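Local coordinates for protein cytochrome P450 (Novosphingobium aromaticivorans, PDB 3OFT) that is a haem protein of the cytochrome P450 family, which binds iron protoporphyrin IX in a largely helical fold, at residues A[49-54]-A[58-63]; A[70-75]-A[82-87]; A[285-290]-A[296-301]. All coordinates share one frame; numbering follows the deposited sequence.

Contact 1 (A[49-54]-A[58-63]). With HEM (protoporphyrin IX containing Fe), chain D.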
loop_
_atom_site.group_PDB
_atom_site.type_symbol
_atom_site.label_atom_id
_atom_site.label_comp_id
_atom_site.label_asym_id
_atom_site.label_seq_id
_atom_site.Cartn_x
_atom_site.Cartn_y
_atom_site.Cartn_z
ATOM N N TRP A 49 -20.691 -5.277 2.438
ATOM C CA TRP A 49 -20.294 -5.383 3.820
ATOM C C TRP A 49 -19.018 -4.612 4.100
ATOM O O TRP A 49 -18.174 -4.420 3.212
ATOM C CB TRP A 49 -20.071 -6.842 4.241
ATOM C CG TRP A 49 -21.281 -7.773 4.125
ATOM C CD1 TRP A 49 -21.558 -8.640 3.092
ATOM C CD2 TRP A 49 -22.329 -7.941 5.086
ATOM N NE1 TRP A 49 -22.728 -9.326 3.367
ATOM C CE2 TRP A 49 -23.221 -8.904 4.573
ATOM C CE3 TRP A 49 -22.613 -7.350 6.326
ATOM C CZ2 TRP A 49 -24.354 -9.339 5.289
ATOM C CZ3 TRP A 49 -23.762 -7.759 7.028
ATOM C CH2 TRP A 49 -24.622 -8.739 6.493
ATOM N N ILE A 50 -18.881 -4.179 5.345
ATOM C CA ILE A 50 -17.617 -3.617 5.828
ATOM C C ILE A 50 -17.250 -4.326 7.142
ATOM O O ILE A 50 -18.068 -4.366 8.102
ATOM C CB ILE A 50 -17.662 -2.085 6.098
ATOM C CG1 ILE A 50 -18.014 -1.272 4.847
ATOM C CG2 ILE A 50 -16.322 -1.641 6.707
ATOM C CD1 ILE A 50 -18.411 0.238 5.105
ATOM N N ALA A 51 -16.044 -4.889 7.211
ATOM C CA ALA A 51 -15.604 -5.508 8.461
ATOM C C ALA A 51 -15.173 -4.365 9.388
ATOM O O ALA A 51 -14.383 -3.533 8.982
ATOM C CB ALA A 51 -14.481 -6.469 8.215
ATOM N N ALA A 52 -15.709 -4.326 10.615
ATOM C CA ALA A 52 -15.634 -3.137 11.451
ATOM C C ALA A 52 -15.136 -3.429 12.862
ATOM O O ALA A 52 -15.354 -2.645 13.778
ATOM C CB ALA A 52 -17.000 -2.420 11.478
ATOM N N ARG A 53 -14.486 -4.565 13.029
ATOM C CA ARG A 53 -13.829 -4.894 14.304
ATOM C C ARG A 53 -12.646 -5.755 13.978
ATOM O O ARG A 53 -12.683 -6.563 13.025
ATOM C CB ARG A 53 -14.782 -5.674 15.219
ATOM C CG ARG A 53 -14.278 -5.851 16.676
ATOM C CD ARG A 53 -14.721 -7.236 17.176
ATOM N NE ARG A 53 -16.153 -7.266 17.143
ATOM C CZ ARG A 53 -16.931 -8.303 16.887
ATOM N NH1 ARG A 53 -16.470 -9.517 16.630
ATOM N NH2 ARG A 53 -18.214 -8.084 16.898
ATOM N N GLY A 54 -11.597 -5.615 14.789
ATOM C CA GLY A 54 -10.326 -6.258 14.501
ATOM C C GLY A 54 -10.393 -7.730 14.193
ATOM O O GLY A 54 -9.794 -8.177 13.230
ATOM N N ARG A 58 -9.477 -9.423 10.556
ATOM C CA ARG A 58 -8.399 -10.411 10.473
ATOM C C ARG A 58 -8.872 -11.807 9.949
ATOM O O ARG A 58 -8.189 -12.454 9.113
ATOM C CB ARG A 58 -7.694 -10.525 11.832
ATOM C CG ARG A 58 -6.546 -11.462 11.839
ATOM C CD ARG A 58 -5.344 -10.860 11.153
ATOM N NE ARG A 58 -4.162 -11.707 11.384
ATOM C CZ ARG A 58 -2.902 -11.309 11.220
ATOM N NH1 ARG A 58 -2.653 -10.078 10.820
ATOM N NH2 ARG A 58 -1.902 -12.154 11.430
ATOM N N GLU A 59 -10.016 -12.277 10.427
ATOM C CA GLU A 59 -10.534 -13.587 10.027
ATOM C C GLU A 59 -10.971 -13.624 8.559
ATOM O O GLU A 59 -10.666 -14.565 7.822
ATOM C CB GLU A 59 -11.654 -14.081 10.958
ATOM C CG GLU A 59 -13.035 -13.453 10.734
ATOM C CD GLU A 59 -14.161 -14.144 11.503
ATOM O OE1 GLU A 59 -15.261 -13.547 11.572
ATOM O OE2 GLU A 59 -13.942 -15.259 12.033
ATOM N N LEU A 60 -11.694 -12.611 8.120
ATOM C CA LEU A 60 -12.198 -12.632 6.732
ATOM C C LEU A 60 -11.091 -12.425 5.693
ATOM O O LEU A 60 -11.129 -13.003 4.604
ATOM C CB LEU A 60 -13.208 -11.507 6.602
ATOM C CG LEU A 60 -14.693 -11.773 6.868
ATOM C CD1 LEU A 60 -15.129 -13.112 7.487
ATOM C CD2 LEU A 60 -15.538 -10.467 7.208
ATOM N N TRP A 61 -10.080 -11.626 6.039
ATOM C CA TRP A 61 -8.969 -11.344 5.121
ATOM C C TRP A 61 -8.197 -12.625 4.836
ATOM O O TRP A 61 -7.691 -12.837 3.723
ATOM C CB TRP A 61 -8.039 -10.310 5.755
ATOM C CG TRP A 61 -7.168 -9.526 4.788
ATOM C CD1 TRP A 61 -6.385 -10.003 3.777
ATOM C CD2 TRP A 61 -6.966 -8.120 4.826
ATOM N NE1 TRP A 61 -5.712 -8.941 3.154
ATOM C CE2 TRP A 61 -6.061 -7.785 3.793
ATOM C CE3 TRP A 61 -7.472 -7.102 5.634
ATOM C CZ2 TRP A 61 -5.657 -6.458 3.540
ATOM C CZ3 TRP A 61 -7.063 -5.777 5.393
ATOM C CH2 TRP A 61 -6.161 -5.477 4.350
ATOM N N GLY A 62 -8.104 -13.481 5.849
ATOM C CA GLY A 62 -7.353 -14.715 5.724
ATOM C C GLY A 62 -8.127 -15.869 5.088
ATOM O O GLY A 62 -7.526 -16.900 4.751
ATOM N N ASP A 63 -9.441 -15.715 4.935
ATOM C CA ASP A 63 -10.286 -16.769 4.345
ATOM C C ASP A 63 -10.216 -16.660 2.827
ATOM O O ASP A 63 -11.178 -16.249 2.177
ATOM C CB ASP A 63 -11.740 -16.643 4.844
ATOM C CG ASP A 63 -12.606 -17.887 4.530
ATOM O OD1 ASP A 63 -12.193 -18.732 3.696
ATOM O OD2 ASP A 63 -13.725 -17.973 5.116
HETATM C CHA HEM D . -0.308 -7.296 -1.754
HETATM C CHB HEM D . 0.123 -3.472 1.228
HETATM C CHC HEM D . 4.293 -2.311 -0.908
HETATM C CHD HEM D . 3.326 -5.411 -4.453
HETATM C C1A HEM D . -0.497 -6.394 -0.723
HETATM C C2A HEM D . -1.551 -6.484 0.260
HETATM C C3A HEM D . -1.458 -5.453 1.092
HETATM C C4A HEM D . -0.337 -4.624 0.641
HETATM C CMA HEM D . -2.437 -5.172 2.258
HETATM C CAA HEM D . -2.594 -7.635 0.365
HETATM C CBA HEM D . -3.706 -7.341 -0.616
HETATM C CGA HEM D . -4.841 -8.351 -0.520
HETATM O O1A HEM D . -5.769 -8.286 -1.385
HETATM O O2A HEM D . -4.881 -9.239 0.390
HETATM C C1B HEM D . 1.308 -2.813 0.929
HETATM C C2B HEM D . 1.868 -1.703 1.657
HETATM C C3B HEM D . 3.031 -1.398 1.047
HETATM C C4B HEM D . 3.214 -2.306 -0.067
HETATM C CMB HEM D . 1.209 -1.056 2.889
HETATM C CAB HEM D . 4.067 -0.304 1.323
HETATM C CBB HEM D . 3.922 0.626 2.285
HETATM C C1C HEM D . 4.452 -3.020 -2.063
HETATM C C2C HEM D . 5.595 -2.988 -2.964
HETATM C C3C HEM D . 5.284 -3.848 -3.975
HETATM C C4C HEM D . 4.026 -4.493 -3.678
HETATM C CMC HEM D . 6.856 -2.084 -2.780
HETATM C CAC HEM D . 6.097 -4.276 -5.221
HETATM C CBC HEM D . 6.949 -3.461 -5.835
HETATM C C1D HEM D . 2.307 -6.209 -4.050
HETATM C C2D HEM D . 1.781 -7.316 -4.836
HETATM C C3D HEM D . 0.688 -7.917 -3.971
HETATM C C4D HEM D . 0.607 -7.119 -2.779
HETATM C CMD HEM D . 2.284 -7.816 -6.237
HETATM C CAD HEM D . -0.166 -9.152 -4.379
HETATM C CBD HEM D . 0.405 -10.339 -3.583
HETATM C CGD HEM D . -0.553 -11.508 -3.836
HETATM O O1D HEM D . -1.700 -11.320 -4.290
HETATM O O2D HEM D . -0.208 -12.656 -3.535
HETATM N NA HEM D . 0.248 -5.246 -0.447
HETATM N NB HEM D . 2.186 -3.167 -0.074
HETATM N NC HEM D . 3.550 -3.975 -2.506
HETATM N ND HEM D . 1.582 -6.112 -2.867
HETATM FE FE HEM D . 1.933 -4.673 -1.433
HETATM O O HOH W 1 0.621 -3.233 -2.819
#

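Contact 2 (A[70-75]-A[82-87]). With HEM (protoporphyrin IX containing Fe), chain D.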
loop_
_atom_site.group_PDB
_atom_site.type_symbol
_atom_site.label_atom_id
_atom_site.label_comp_id
_atom_site.label_asym_id
_atom_site.label_seq_id
_atom_site.Cartn_x
_atom_site.Cartn_y
_atom_site.Cartn_z
ATOM N N GLN A 70 -11.047 -11.953 -6.618
ATOM C CA GLN A 70 -11.262 -11.645 -8.020
ATOM C C GLN A 70 -11.787 -10.253 -8.292
ATOM O O GLN A 70 -11.402 -9.621 -9.282
ATOM C CB GLN A 70 -12.297 -12.604 -8.604
ATOM C CG GLN A 70 -12.031 -12.909 -9.982
ATOM C CD GLN A 70 -11.370 -14.242 -10.043
ATOM O OE1 GLN A 70 -10.340 -14.480 -9.371
ATOM N NE2 GLN A 70 -11.973 -15.158 -10.807
ATOM N N CYS A 71 -12.699 -9.791 -7.440
ATOM C CA CYS A 71 -13.438 -8.531 -7.701
ATOM C C CYS A 71 -12.539 -7.256 -7.755
ATOM O O CYS A 71 -12.850 -6.297 -8.475
ATOM C CB CYS A 71 -14.565 -8.365 -6.666
ATOM S SG CYS A 71 -14.012 -8.097 -4.909
ATOM N N LEU A 72 -11.450 -7.254 -6.985
ATOM C CA LEU A 72 -10.505 -6.113 -6.845
ATOM C C LEU A 72 -11.071 -4.925 -6.063
ATOM O O LEU A 72 -10.402 -4.389 -5.184
ATOM C CB LEU A 72 -9.913 -5.622 -8.184
ATOM C CG LEU A 72 -8.840 -4.502 -8.164
ATOM C CD1 LEU A 72 -7.588 -5.026 -7.461
ATOM C CD2 LEU A 72 -8.456 -4.034 -9.569
ATOM N N ALA A 73 -12.283 -4.505 -6.416
ATOM C CA ALA A 73 -12.831 -3.297 -5.845
ATOM C C ALA A 73 -14.326 -3.330 -5.849
ATOM O O ALA A 73 -14.961 -4.101 -6.631
ATOM C CB ALA A 73 -12.333 -2.057 -6.585
ATOM N N VAL A 74 -14.914 -2.482 -5.007
ATOM C CA VAL A 74 -16.359 -2.286 -5.055
ATOM C C VAL A 74 -16.865 -1.497 -6.290
ATOM O O VAL A 74 -18.053 -1.566 -6.613
ATOM C CB VAL A 74 -16.930 -1.688 -3.722
ATOM C CG1 VAL A 74 -16.558 -2.608 -2.525
ATOM C CG2 VAL A 74 -16.444 -0.289 -3.524
ATOM N N THR A 75 -15.988 -0.760 -6.975
ATOM C CA THR A 75 -16.362 -0.082 -8.228
ATOM C C THR A 75 -16.497 -1.105 -9.337
ATOM O O THR A 75 -15.520 -1.801 -9.623
ATOM C CB THR A 75 -15.264 0.879 -8.645
ATOM O OG1 THR A 75 -14.851 1.623 -7.511
ATOM C CG2 THR A 75 -15.752 1.830 -9.701
ATOM N N MET A 82 -8.316 -4.579 -14.854
ATOM C CA MET A 82 -6.932 -4.661 -14.378
ATOM C C MET A 82 -6.343 -6.066 -14.385
ATOM O O MET A 82 -5.182 -6.209 -14.741
ATOM C CB MET A 82 -6.751 -3.943 -13.042
ATOM C CG MET A 82 -6.893 -2.409 -13.208
ATOM S SD MET A 82 -5.556 -1.664 -14.181
ATOM C CE MET A 82 -6.109 0.041 -14.094
ATOM N N GLN A 83 -7.125 -7.085 -14.008
ATOM C CA GLN A 83 -6.679 -8.487 -14.098
ATOM C C GLN A 83 -5.265 -8.657 -13.530
ATOM O O GLN A 83 -4.413 -9.357 -14.102
ATOM C CB GLN A 83 -6.741 -8.993 -15.560
ATOM C CG GLN A 83 -8.169 -9.008 -16.101
ATOM C CD GLN A 83 -8.906 -10.151 -15.488
ATOM O OE1 GLN A 83 -8.629 -11.295 -15.799
ATOM N NE2 GLN A 83 -9.822 -9.852 -14.562
ATOM N N PHE A 84 -5.033 -8.061 -12.366
ATOM C CA PHE A 84 -3.696 -8.098 -11.748
ATOM C C PHE A 84 -3.242 -9.502 -11.363
ATOM O O PHE A 84 -4.011 -10.317 -10.845
ATOM C CB PHE A 84 -3.704 -7.262 -10.469
ATOM C CG PHE A 84 -3.716 -5.799 -10.692
ATOM C CD1 PHE A 84 -2.758 -5.192 -11.473
ATOM C CD2 PHE A 84 -4.655 -5.002 -10.036
ATOM C CE1 PHE A 84 -2.749 -3.811 -11.648
ATOM C CE2 PHE A 84 -4.634 -3.622 -10.195
ATOM C CZ PHE A 84 -3.672 -3.029 -11.006
ATOM N N ILE A 85 -1.966 -9.777 -11.617
ATOM C CA ILE A 85 -1.366 -11.033 -11.173
ATOM C C ILE A 85 -0.214 -10.717 -10.183
ATOM O O ILE A 85 0.677 -9.912 -10.491
ATOM C CB ILE A 85 -0.788 -11.834 -12.368
ATOM C CG1 ILE A 85 -1.917 -12.469 -13.184
ATOM C CG2 ILE A 85 0.170 -12.945 -11.864
ATOM C CD1 ILE A 85 -1.328 -13.141 -14.493
ATOM N N PRO A 86 -0.202 -11.364 -9.003
ATOM C CA PRO A 86 -1.080 -12.374 -8.439
ATOM C C PRO A 86 -2.309 -11.804 -7.687
ATOM O O PRO A 86 -3.101 -12.591 -7.198
ATOM C CB PRO A 86 -0.163 -13.133 -7.467
ATOM C CG PRO A 86 0.938 -12.194 -7.155
ATOM C CD PRO A 86 0.919 -11.051 -8.100
ATOM N N LEU A 87 -2.466 -10.471 -7.621
ATOM C CA LEU A 87 -3.390 -9.862 -6.616
ATOM C C LEU A 87 -4.816 -10.405 -6.712
ATOM O O LEU A 87 -5.502 -10.572 -5.696
ATOM C CB LEU A 87 -3.408 -8.323 -6.714
ATOM C CG LEU A 87 -4.273 -7.516 -5.729
ATOM C CD1 LEU A 87 -3.779 -7.671 -4.255
ATOM C CD2 LEU A 87 -4.279 -6.065 -6.141
HETATM C CHA HEM D . -0.308 -7.296 -1.754
HETATM C CHB HEM D . 0.123 -3.472 1.228
HETATM C CHC HEM D . 4.293 -2.311 -0.908
HETATM C CHD HEM D . 3.326 -5.411 -4.453
HETATM C C1A HEM D . -0.497 -6.394 -0.723
HETATM C C2A HEM D . -1.551 -6.484 0.260
HETATM C C3A HEM D . -1.458 -5.453 1.092
HETATM C C4A HEM D . -0.337 -4.624 0.641
HETATM C CMA HEM D . -2.437 -5.172 2.258
HETATM C CAA HEM D . -2.594 -7.635 0.365
HETATM C CBA HEM D . -3.706 -7.341 -0.616
HETATM C CGA HEM D . -4.841 -8.351 -0.520
HETATM O O1A HEM D . -5.769 -8.286 -1.385
HETATM O O2A HEM D . -4.881 -9.239 0.390
HETATM C C1B HEM D . 1.308 -2.813 0.929
HETATM C C2B HEM D . 1.868 -1.703 1.657
HETATM C C3B HEM D . 3.031 -1.398 1.047
HETATM C C4B HEM D . 3.214 -2.306 -0.067
HETATM C CMB HEM D . 1.209 -1.056 2.889
HETATM C CAB HEM D . 4.067 -0.304 1.323
HETATM C CBB HEM D . 3.922 0.626 2.285
HETATM C C1C HEM D . 4.452 -3.020 -2.063
HETATM C C2C HEM D . 5.595 -2.988 -2.964
HETATM C C3C HEM D . 5.284 -3.848 -3.975
HETATM C C4C HEM D . 4.026 -4.493 -3.678
HETATM C CMC HEM D . 6.856 -2.084 -2.780
HETATM C CAC HEM D . 6.097 -4.276 -5.221
HETATM C CBC HEM D . 6.949 -3.461 -5.835
HETATM C C1D HEM D . 2.307 -6.209 -4.050
HETATM C C2D HEM D . 1.781 -7.316 -4.836
HETATM C C3D HEM D . 0.688 -7.917 -3.971
HETATM C C4D HEM D . 0.607 -7.119 -2.779
HETATM C CMD HEM D . 2.284 -7.816 -6.237
HETATM C CAD HEM D . -0.166 -9.152 -4.379
HETATM C CBD HEM D . 0.405 -10.339 -3.583
HETATM C CGD HEM D . -0.553 -11.508 -3.836
HETATM O O1D HEM D . -1.700 -11.320 -4.290
HETATM O O2D HEM D . -0.208 -12.656 -3.535
HETATM N NA HEM D . 0.248 -5.246 -0.447
HETATM N NB HEM D . 2.186 -3.167 -0.074
HETATM N NC HEM D . 3.550 -3.975 -2.506
HETATM N ND HEM D . 1.582 -6.112 -2.867
HETATM FE FE HEM D . 1.933 -4.673 -1.433
HETATM O O HOH W 1 0.621 -3.233 -2.819
#

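Contact 3 (A[285-290]-A[296-301]). With HEM (protoporphyrin IX containing Fe), chain D.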
loop_
_atom_site.group_PDB
_atom_site.type_symbol
_atom_site.label_atom_id
_atom_site.label_comp_id
_atom_site.label_asym_id
_atom_site.label_seq_id
_atom_site.Cartn_x
_atom_site.Cartn_y
_atom_site.Cartn_z
ATOM N N ARG A 285 -13.302 -8.175 -1.213
ATOM C CA ARG A 285 -13.422 -9.594 -1.581
ATOM C C ARG A 285 -14.823 -9.836 -2.071
ATOM O O ARG A 285 -15.727 -9.108 -1.682
ATOM C CB ARG A 285 -13.232 -10.493 -0.332
ATOM C CG ARG A 285 -11.834 -10.392 0.364
ATOM C CD ARG A 285 -10.769 -10.955 -0.582
ATOM N NE ARG A 285 -9.470 -11.116 0.107
ATOM C CZ ARG A 285 -8.417 -10.350 -0.102
ATOM N NH1 ARG A 285 -8.438 -9.319 -0.954
ATOM N NH2 ARG A 285 -7.286 -10.644 0.532
ATOM N N ASN A 286 -15.027 -10.889 -2.868
ATOM C CA ASN A 286 -16.382 -11.269 -3.231
ATOM C C ASN A 286 -16.594 -12.678 -2.714
ATOM O O ASN A 286 -15.759 -13.561 -2.899
ATOM C CB ASN A 286 -16.617 -11.170 -4.772
ATOM C CG ASN A 286 -15.592 -11.955 -5.588
ATOM O OD1 ASN A 286 -14.388 -11.630 -5.629
ATOM N ND2 ASN A 286 -16.069 -12.972 -6.296
ATOM N N ALA A 287 -17.716 -12.892 -2.055
ATOM C CA ALA A 287 -17.981 -14.212 -1.517
ATOM C C ALA A 287 -18.240 -15.242 -2.632
ATOM O O ALA A 287 -19.057 -15.010 -3.533
ATOM C CB ALA A 287 -19.134 -14.160 -0.530
ATOM N N VAL A 288 -17.536 -16.373 -2.575
ATOM C CA VAL A 288 -17.800 -17.527 -3.487
ATOM C C VAL A 288 -18.451 -18.763 -2.797
ATOM O O VAL A 288 -18.787 -19.780 -3.469
ATOM C CB VAL A 288 -16.543 -17.953 -4.289
ATOM C CG1 VAL A 288 -16.139 -16.858 -5.296
ATOM C CG2 VAL A 288 -15.411 -18.299 -3.331
ATOM N N ALA A 289 -18.588 -18.668 -1.472
ATOM C CA ALA A 289 -19.347 -19.606 -0.623
ATOM C C ALA A 289 -19.947 -18.746 0.471
ATOM O O ALA A 289 -19.408 -17.687 0.755
ATOM C CB ALA A 289 -18.425 -20.664 -0.012
ATOM N N ASP A 290 -21.041 -19.183 1.105
ATOM C CA ASP A 290 -21.590 -18.422 2.248
ATOM C C ASP A 290 -20.581 -18.449 3.401
ATOM O O ASP A 290 -19.857 -19.454 3.582
ATOM C CB ASP A 290 -22.918 -19.006 2.744
ATOM C CG ASP A 290 -24.061 -18.890 1.714
ATOM O OD1 ASP A 290 -23.964 -18.144 0.707
ATOM O OD2 ASP A 290 -25.098 -19.555 1.939
ATOM N N VAL A 296 -23.830 -12.965 11.516
ATOM C CA VAL A 296 -24.574 -12.819 10.263
ATOM C C VAL A 296 -23.949 -13.751 9.231
ATOM O O VAL A 296 -22.967 -14.440 9.537
ATOM C CB VAL A 296 -24.635 -11.363 9.726
ATOM C CG1 VAL A 296 -25.467 -10.461 10.651
ATOM C CG2 VAL A 296 -23.213 -10.783 9.470
ATOM N N THR A 297 -24.544 -13.803 8.039
ATOM C CA THR A 297 -24.055 -14.633 6.950
ATOM C C THR A 297 -23.817 -13.746 5.742
ATOM O O THR A 297 -24.743 -13.129 5.190
ATOM C CB THR A 297 -25.060 -15.720 6.524
ATOM O OG1 THR A 297 -25.335 -16.571 7.637
ATOM C CG2 THR A 297 -24.512 -16.574 5.354
ATOM N N ILE A 298 -22.558 -13.703 5.332
ATOM C CA ILE A 298 -22.213 -13.111 4.062
ATOM C C ILE A 298 -22.603 -14.160 3.013
ATOM O O ILE A 298 -22.149 -15.287 3.075
ATOM C CB ILE A 298 -20.695 -12.786 4.008
ATOM C CG1 ILE A 298 -20.346 -11.747 5.083
ATOM C CG2 ILE A 298 -20.311 -12.315 2.590
ATOM C CD1 ILE A 298 -18.871 -11.618 5.402
ATOM N N ARG A 299 -23.458 -13.807 2.069
ATOM C CA ARG A 299 -23.917 -14.756 1.035
ATOM C C ARG A 299 -23.056 -14.717 -0.202
ATOM O O ARG A 299 -22.549 -13.642 -0.567
ATOM C CB ARG A 299 -25.359 -14.412 0.604
ATOM C CG ARG A 299 -26.388 -14.584 1.741
ATOM C CD ARG A 299 -27.829 -14.438 1.219
ATOM N NE ARG A 299 -28.187 -15.550 0.345
ATOM C CZ ARG A 299 -29.276 -15.597 -0.418
ATOM N NH1 ARG A 299 -30.138 -14.586 -0.431
ATOM N NH2 ARG A 299 -29.498 -16.671 -1.178
ATOM N N LYS A 300 -22.956 -15.854 -0.892
ATOM C CA LYS A 300 -22.297 -15.917 -2.206
ATOM C C LYS A 300 -22.700 -14.750 -3.088
ATOM O O LYS A 300 -23.897 -14.503 -3.298
ATOM C CB LYS A 300 -22.674 -17.207 -3.006
ATOM C CG LYS A 300 -21.931 -18.463 -2.632
ATOM C CD LYS A 300 -22.670 -19.713 -3.198
ATOM C CE LYS A 300 -23.983 -19.942 -2.459
ATOM N NZ LYS A 300 -24.679 -21.186 -2.884
ATOM N N GLY A 301 -21.695 -14.063 -3.627
ATOM C CA GLY A 301 -21.925 -12.898 -4.465
ATOM C C GLY A 301 -21.881 -11.568 -3.751
ATOM O O GLY A 301 -21.798 -10.544 -4.422
HETATM C CHA HEM D . -0.308 -7.296 -1.754
HETATM C CHB HEM D . 0.123 -3.472 1.228
HETATM C CHC HEM D . 4.293 -2.311 -0.908
HETATM C CHD HEM D . 3.326 -5.411 -4.453
HETATM C C1A HEM D . -0.497 -6.394 -0.723
HETATM C C2A HEM D . -1.551 -6.484 0.260
HETATM C C3A HEM D . -1.458 -5.453 1.092
HETATM C C4A HEM D . -0.337 -4.624 0.641
HETATM C CMA HEM D . -2.437 -5.172 2.258
HETATM C CAA HEM D . -2.594 -7.635 0.365
HETATM C CBA HEM D . -3.706 -7.341 -0.616
HETATM C CGA HEM D . -4.841 -8.351 -0.520
HETATM O O1A HEM D . -5.769 -8.286 -1.385
HETATM O O2A HEM D . -4.881 -9.239 0.390
HETATM C C1B HEM D . 1.308 -2.813 0.929
HETATM C C2B HEM D . 1.868 -1.703 1.657
HETATM C C3B HEM D . 3.031 -1.398 1.047
HETATM C C4B HEM D . 3.214 -2.306 -0.067
HETATM C CMB HEM D . 1.209 -1.056 2.889
HETATM C CAB HEM D . 4.067 -0.304 1.323
HETATM C CBB HEM D . 3.922 0.626 2.285
HETATM C C1C HEM D . 4.452 -3.020 -2.063
HETATM C C2C HEM D . 5.595 -2.988 -2.964
HETATM C C3C HEM D . 5.284 -3.848 -3.975
HETATM C C4C HEM D . 4.026 -4.493 -3.678
HETATM C CMC HEM D . 6.856 -2.084 -2.780
HETATM C CAC HEM D . 6.097 -4.276 -5.221
HETATM C CBC HEM D . 6.949 -3.461 -5.835
HETATM C C1D HEM D . 2.307 -6.209 -4.050
HETATM C C2D HEM D . 1.781 -7.316 -4.836
HETATM C C3D HEM D . 0.688 -7.917 -3.971
HETATM C C4D HEM D . 0.607 -7.119 -2.779
HETATM C CMD HEM D . 2.284 -7.816 -6.237
HETATM C CAD HEM D . -0.166 -9.152 -4.379
HETATM C CBD HEM D . 0.405 -10.339 -3.583
HETATM C CGD HEM D . -0.553 -11.508 -3.836
HETATM O O1D HEM D . -1.700 -11.320 -4.290
HETATM O O2D HEM D . -0.208 -12.656 -3.535
HETATM N NA HEM D . 0.248 -5.246 -0.447
HETATM N NB HEM D . 2.186 -3.167 -0.074
HETATM N NC HEM D . 3.550 -3.975 -2.506
HETATM N ND HEM D . 1.582 -6.112 -2.867
HETATM FE FE HEM D . 1.933 -4.673 -1.433
HETATM O O HOH W 2 -26.097 -17.836 -0.622
HETATM O O HOH W 3 -27.532 -18.172 2.070
HETATM O O HOH W 1 0.621 -3.233 -2.819
#

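Contact 1 (A[49-54]-A[58-63])
Main-chain bonding links G54 to R58. The amide N of R58 donates to G54 O at 3.0 Å, and the N-H...O angle is 166°. This is an i to i+4 bond in the first turn of helix 54-62. R53 sits at the N-cap position just before it. The CB of R58 also lies 3.4 Å from the same G54 O. The R58 side chain then leads away, and its guanidinium end bonds to T336 and I333.

Apolar contact is small. A51 on the strand and L60 on the helix both point toward each other, and A51 CB meets L60 CD2 at 4.3 Å. L306 and V304 of strand 303-307 also touch this pair, so the meeting is part of a larger apolar layer. In this cytochrome P450 fold, strand 48-51 of the mixed sheet passes through a short turn into helix 54-62, which packs back on the sheet.

The haem contact belongs to W61, on the same helix. Its CG is anti to the backbone N (chi1 -158°), and the indole extends toward a haem propionate. W61 NE1 donates to HEM O2A at 2.9 Å, with an N-H...O angle of 147°. The oxygen lies at the ring edge, near the indole plane. Farther along the ring, W61 CZ2 packs on the haem methyl CMA at 3.7 Å.

Contact 2 (A[70-75]-A[82-87])
L72 and L87 touch between two irregular segments, their CA atoms 8.0 Å apart. Most of helix 78-82 lies between the segments; M82 ends it. Q83 leaves it with positive phi (47°), and the peptide before P86 is cis. L72 also has positive phi, and its side chain points toward 82-87.

L72 carries the contact with both methyls. With chi1 at -176°, its chain extends from the backbone N and carries them to 82-87. L72 CD1 meets L87 CD2 at 3.7 Å, with the two side chains at about a right angle. L72 CD1 also lies in the plane of the F84 ring, at its edge, 3.9 Å from F84 CD2. L72 CD2 approaches the ring obliquely and is 3.9 Å from F84 CE2. It also packs on M82 CB, which sits over one face of the F84 ring near the rim.

L87 CD1 lies 3.5 Å from HEM O1A and also packs on HEM CBA. P86 CG lies 3.7 Å from HEM CGD of the second propionate. L72 also touches the bound (2R,5R)-hexane-2,5-diol. Between the two segments the contact is wholly apolar and buried, so it depends on van der Waals and hydrophobic contact, with no polar bond to fix its direction. It joins the diol pocket to the loop beside the haem propionates.

Contact 3 (A[285-290]-A[296-301])
D290 turns its carboxylate to K300 through a chi1 of -66°, which sets CG anti to its own carbonyl carbon. D290 OD1 then accepts from K300 N at 3.0 Å, nearly in line with the C-O bond. Water 3 donates to D290 OD2 at 2.8 Å and accepts a weak bond from R299 NE, linking the carboxylate to the guanidinium through solvent. Positive charge on R299 and K300 would probably favour an ionised D290.

The main chains meet at G301, whose N donates to A287 O at 2.8 Å. Beside this bond, A287 CB packs on I298 CG2 at 3.8 Å and on R299 O. D290 CA makes a CA-H...O contact of 3.3 Å with I298 O. K300 CG presses tightly on A289 CA, at 3.5 Å.

At the inner end of 285-290, R285 bends at chi2 (-67°) and reaches the haem. R285 NH1 donates to HEM O1A at 2.9 Å and R285 NH2 to HEM O2A at 2.8 Å. The carboxylate carbon CGA lies in the guanidinium plane, at its edge. This two-bond arginine-propionate pair forms part of the haem site of this cytochrome P450, near the end of strand 282-287, from which the chain runs through 288-290 into the hairpin of strands 291-293 and 296-298.

From the N terminus, contact 1 comes first and closes the short turn from strand 48-51 into helix 54-62. Contact 2 follows and closes the loop that contains helix 78-82. Contact 3 comes much later and spans the small hairpin 291-293/296-298. The three are in series; none nests in or crosses another. Contacts 1 and 3 touch in space: W61 packs on R285, and W49 on 296-298. Contacts 2 and 3 meet where C71 N probably bonds to N286 OD1. Contacts 1 and 2 do not touch, with nearest atoms about 6 Å apart. All three reach the haem, so they tie the mixed sheet and the loop after helix 78-82 to its propionate side.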